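Local coordinates for erythrocyte membrane protein 1 (PDB 2XU0) that probably binds host cell-surface receptors as a parasite adhesin, represented here by its N-terminal segment and first Duffy-binding-like domain, a rosetting domain, at residues T153-V161 against W256-I264. The protein carries 10 engineered substitutions. Residues are numbered along the deposited sequence; the frame is centred on the assembly and turned at random.
Engineered in segment 153-161: Ala154 (natural residue Thr).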
loop_
_atom_site.group_PDB
_atom_site.type_symbol
_atom_site.label_atom_id
_atom_site.label_comp_id
_atom_site.label_asym_id
_atom_site.label_seq_id
_atom_site.Cartn_x
_atom_site.Cartn_y
_atom_site.Cartn_z
ATOM N N THR A 153 7.314 -30.600 -3.768
ATOM C CA THR A 153 6.846 -30.666 -2.376
ATOM C C THR A 153 6.635 -29.285 -1.764
ATOM O O THR A 153 7.104 -28.280 -2.310
ATOM C CB THR A 153 7.852 -31.457 -1.513
ATOM O OG1 THR A 153 9.076 -30.720 -1.425
ATOM C CG2 THR A 153 8.098 -32.891 -2.024
ATOM N N ALA A 154 5.996 -29.263 -0.576
ATOM C CA ALA A 154 5.765 -28.080 0.254
ATOM C C ALA A 154 7.093 -27.423 0.627
ATOM O O ALA A 154 7.162 -26.194 0.708
ATOM C CB ALA A 154 5.008 -28.472 1.505
ATOM N N HIS A 155 8.160 -28.236 0.813
ATOM C CA HIS A 155 9.502 -27.741 1.132
ATOM C C HIS A 155 10.114 -27.077 -0.081
ATOM O O HIS A 155 10.772 -26.051 0.068
ATOM C CB HIS A 155 10.419 -28.867 1.633
ATOM C CG HIS A 155 9.777 -29.737 2.660
ATOM N ND1 HIS A 155 9.389 -31.030 2.364
ATOM C CD2 HIS A 155 9.441 -29.459 3.940
ATOM C CE1 HIS A 155 8.846 -31.502 3.476
ATOM N NE2 HIS A 155 8.847 -30.586 4.449
ATOM N N ASP A 156 9.893 -27.647 -1.289
ATOM C CA ASP A 156 10.421 -27.063 -2.533
ATOM C C ASP A 156 9.802 -25.701 -2.787
ATOM O O ASP A 156 10.502 -24.790 -3.196
ATOM C CB ASP A 156 10.192 -27.983 -3.751
ATOM C CG ASP A 156 10.858 -29.350 -3.678
ATOM O OD1 ASP A 156 11.935 -29.459 -3.051
ATOM O OD2 ASP A 156 10.304 -30.308 -4.253
ATOM N N LEU A 157 8.493 -25.561 -2.531
ATOM C CA LEU A 157 7.767 -24.302 -2.712
ATOM C C LEU A 157 8.240 -23.258 -1.700
ATOM O O LEU A 157 8.564 -22.139 -2.095
ATOM C CB LEU A 157 6.260 -24.537 -2.575
ATOM C CG LEU A 157 5.373 -23.288 -2.705
ATOM C CD1 LEU A 157 5.456 -22.695 -4.097
ATOM C CD2 LEU A 157 3.952 -23.608 -2.323
ATOM N N LEU A 158 8.348 -23.643 -0.413
ATOM C CA LEU A 158 8.815 -22.727 0.626
ATOM C C LEU A 158 10.143 -22.114 0.249
ATOM O O LEU A 158 10.287 -20.894 0.356
ATOM C CB LEU A 158 8.885 -23.398 2.018
ATOM C CG LEU A 158 9.340 -22.455 3.155
ATOM C CD1 LEU A 158 8.272 -21.461 3.527
ATOM C CD2 LEU A 158 9.806 -23.213 4.338
ATOM N N GLY A 159 11.068 -22.950 -0.250
ATOM C CA GLY A 159 12.393 -22.527 -0.695
ATOM C C GLY A 159 12.304 -21.356 -1.645
ATOM O O GLY A 159 12.853 -20.296 -1.362
ATOM N N ASN A 160 11.527 -21.517 -2.729
ATOM C CA ASN A 160 11.273 -20.460 -3.722
ATOM C C ASN A 160 10.654 -19.190 -3.134
ATOM O O ASN A 160 11.127 -18.091 -3.423
ATOM C CB ASN A 160 10.400 -20.997 -4.864
ATOM C CG ASN A 160 11.126 -22.021 -5.697
ATOM O OD1 ASN A 160 11.003 -23.231 -5.488
ATOM N ND2 ASN A 160 11.937 -21.554 -6.625
ATOM N N VAL A 161 9.625 -19.351 -2.276
ATOM C CA VAL A 161 8.927 -18.239 -1.620
ATOM C C VAL A 161 9.844 -17.471 -0.671
ATOM O O VAL A 161 9.785 -16.244 -0.622
ATOM C CB VAL A 161 7.565 -18.679 -0.988
ATOM C CG1 VAL A 161 6.872 -17.496 -0.285
ATOM C CG2 VAL A 161 6.638 -19.270 -2.060
ATOM N N TRP A 256 -1.504 -23.662 3.542
ATOM C CA TRP A 256 -0.077 -23.614 3.302
ATOM C C TRP A 256 0.452 -22.246 3.728
ATOM O O TRP A 256 1.450 -22.185 4.434
ATOM C CB TRP A 256 0.263 -23.903 1.831
ATOM C CG TRP A 256 1.735 -24.133 1.623
ATOM C CD1 TRP A 256 2.399 -25.316 1.743
ATOM C CD2 TRP A 256 2.735 -23.130 1.391
ATOM N NE1 TRP A 256 3.748 -25.126 1.535
ATOM C CE2 TRP A 256 3.984 -23.791 1.325
ATOM C CE3 TRP A 256 2.699 -21.731 1.220
ATOM C CZ2 TRP A 256 5.185 -23.108 1.092
ATOM C CZ3 TRP A 256 3.887 -21.057 0.966
ATOM C CH2 TRP A 256 5.116 -21.741 0.926
ATOM N N TRP A 257 -0.233 -21.146 3.326
ATOM C CA TRP A 257 0.206 -19.802 3.684
ATOM C C TRP A 257 0.254 -19.640 5.194
ATOM O O TRP A 257 1.281 -19.264 5.752
ATOM C CB TRP A 257 -0.681 -18.712 3.048
ATOM C CG TRP A 257 -0.255 -17.329 3.473
ATOM C CD1 TRP A 257 -0.813 -16.573 4.462
ATOM C CD2 TRP A 257 0.978 -16.680 3.121
ATOM N NE1 TRP A 257 -0.082 -15.418 4.648
ATOM C CE2 TRP A 257 1.060 -15.491 3.888
ATOM C CE3 TRP A 257 2.010 -16.974 2.207
ATOM C CZ2 TRP A 257 2.084 -14.561 3.711
ATOM C CZ3 TRP A 257 3.031 -16.052 2.033
ATOM C CH2 TRP A 257 3.074 -14.870 2.793
ATOM N N THR A 258 -0.874 -19.913 5.842
ATOM C CA THR A 258 -1.036 -19.816 7.283
ATOM C C THR A 258 0.044 -20.571 8.035
ATOM O O THR A 258 0.576 -20.041 9.008
ATOM C CB THR A 258 -2.447 -20.254 7.655
ATOM O OG1 THR A 258 -3.351 -19.375 6.978
ATOM C CG2 THR A 258 -2.704 -20.187 9.159
ATOM N N ILE A 259 0.384 -21.781 7.557
ATOM C CA ILE A 259 1.376 -22.638 8.181
ATOM C C ILE A 259 2.797 -22.111 8.029
ATOM O O ILE A 259 3.567 -22.154 8.991
ATOM C CB ILE A 259 1.194 -24.118 7.737
ATOM C CG1 ILE A 259 -0.047 -24.746 8.429
ATOM C CG2 ILE A 259 2.452 -24.965 8.029
ATOM C CD1 ILE A 259 -0.765 -25.847 7.569
ATOM N N ASN A 260 3.132 -21.564 6.853
ATOM C CA ASN A 260 4.487 -21.105 6.590
ATOM C C ASN A 260 4.714 -19.623 6.702
ATOM O O ASN A 260 5.847 -19.188 6.509
ATOM C CB ASN A 260 4.944 -21.623 5.217
ATOM C CG ASN A 260 5.019 -23.128 5.161
ATOM O OD1 ASN A 260 5.975 -23.735 5.630
ATOM N ND2 ASN A 260 3.966 -23.757 4.691
ATOM N N ARG A 261 3.666 -18.831 6.990
ATOM C CA ARG A 261 3.777 -17.361 7.030
ATOM C C ARG A 261 4.862 -16.819 7.947
ATOM O O ARG A 261 5.468 -15.808 7.630
ATOM C CB ARG A 261 2.414 -16.679 7.284
ATOM C CG ARG A 261 1.858 -16.886 8.696
ATOM C CD ARG A 261 0.442 -16.359 8.843
ATOM N NE ARG A 261 0.373 -14.894 8.820
ATOM C CZ ARG A 261 0.478 -14.114 9.886
ATOM N NH1 ARG A 261 0.693 -14.643 11.085
ATOM N NH2 ARG A 261 0.362 -12.803 9.765
ATOM N N GLU A 262 5.122 -17.508 9.072
ATOM C CA GLU A 262 6.122 -17.093 10.045
ATOM C C GLU A 262 7.534 -17.087 9.469
ATOM O O GLU A 262 8.213 -16.086 9.627
ATOM C CB GLU A 262 6.029 -17.949 11.306
ATOM C CG GLU A 262 7.006 -17.495 12.369
ATOM C CD GLU A 262 7.047 -18.402 13.579
ATOM O OE1 GLU A 262 8.148 -18.894 13.912
ATOM O OE2 GLU A 262 5.980 -18.611 14.200
ATOM N N GLN A 263 7.966 -18.181 8.810
ATOM C CA GLN A 263 9.287 -18.303 8.147
ATOM C C GLN A 263 9.372 -17.320 6.984
ATOM O O GLN A 263 10.406 -16.659 6.796
ATOM C CB GLN A 263 9.499 -19.707 7.562
ATOM C CG GLN A 263 9.211 -20.869 8.477
ATOM C CD GLN A 263 9.457 -22.164 7.756
ATOM O OE1 GLN A 263 10.599 -22.504 7.421
ATOM N NE2 GLN A 263 8.382 -22.904 7.486
ATOM N N ILE A 264 8.270 -17.189 6.216
ATOM C CA ILE A 264 8.202 -16.230 5.107
ATOM C C ILE A 264 8.483 -14.797 5.630
ATOM O O ILE A 264 9.303 -14.081 5.041
ATOM C CB ILE A 264 6.880 -16.377 4.289
ATOM C CG1 ILE A 264 6.892 -17.729 3.500
ATOM C CG2 ILE A 264 6.686 -15.167 3.301
ATOM C CD1 ILE A 264 5.472 -18.472 3.280
#
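Trp256 pushes its indole among Ala154, Leu157, Leu158 and Val161 as a knob into a hole. With CG anti to the backbone N (chi1 -168°), the ring spans the gap between the helices; the axes of the two short segments come no closer than 10.6 Å and cross at -42°. Leu157 CD2 makes a CH-pi contact 3.7 Å from the centroid of the six-membered ring of Trp256, almost on its normal. The ring's edge runs along the other helix's backbone: Trp256 CZ2 comes within 3.5 Å of Leu158 N, and the small methyl of Ala154, an engineered residue, fits beside Trp256 NE1.

Leu158 returns the knob, set among Trp256, Asn260, Gln263 and Ile264. Leu158 CD1 packs 3.7 Å from Asn260 CB, while Leu158 CD2 lies 3.3 Å from Gln263 OE1. One turn on, branched Val161 lays CG1 3.8 Å from Ile264 CG1.

The side-chain amides of Asn260 and Gln263 are held by their own helix and by the loop at residues 48-50. Asn260 ND2 lies over the opposite indole face, offset toward the rim, and donates to Trp256 O (3.0 Å) and to Leu48 O; Asn260 OD1 accepts from Gly50 N, and Gln263 NE2 donates to Gly50 O. A capping box between Thr153 and Asp156 starts helix 154-175.

Packing between these two helices of the Duffy-binding-like fold is therefore largely apolar, with interlocking side chains and one CH-pi contact, while the amides of Asn260 and Gln263 tie helix 249-268 to the N-terminal segment.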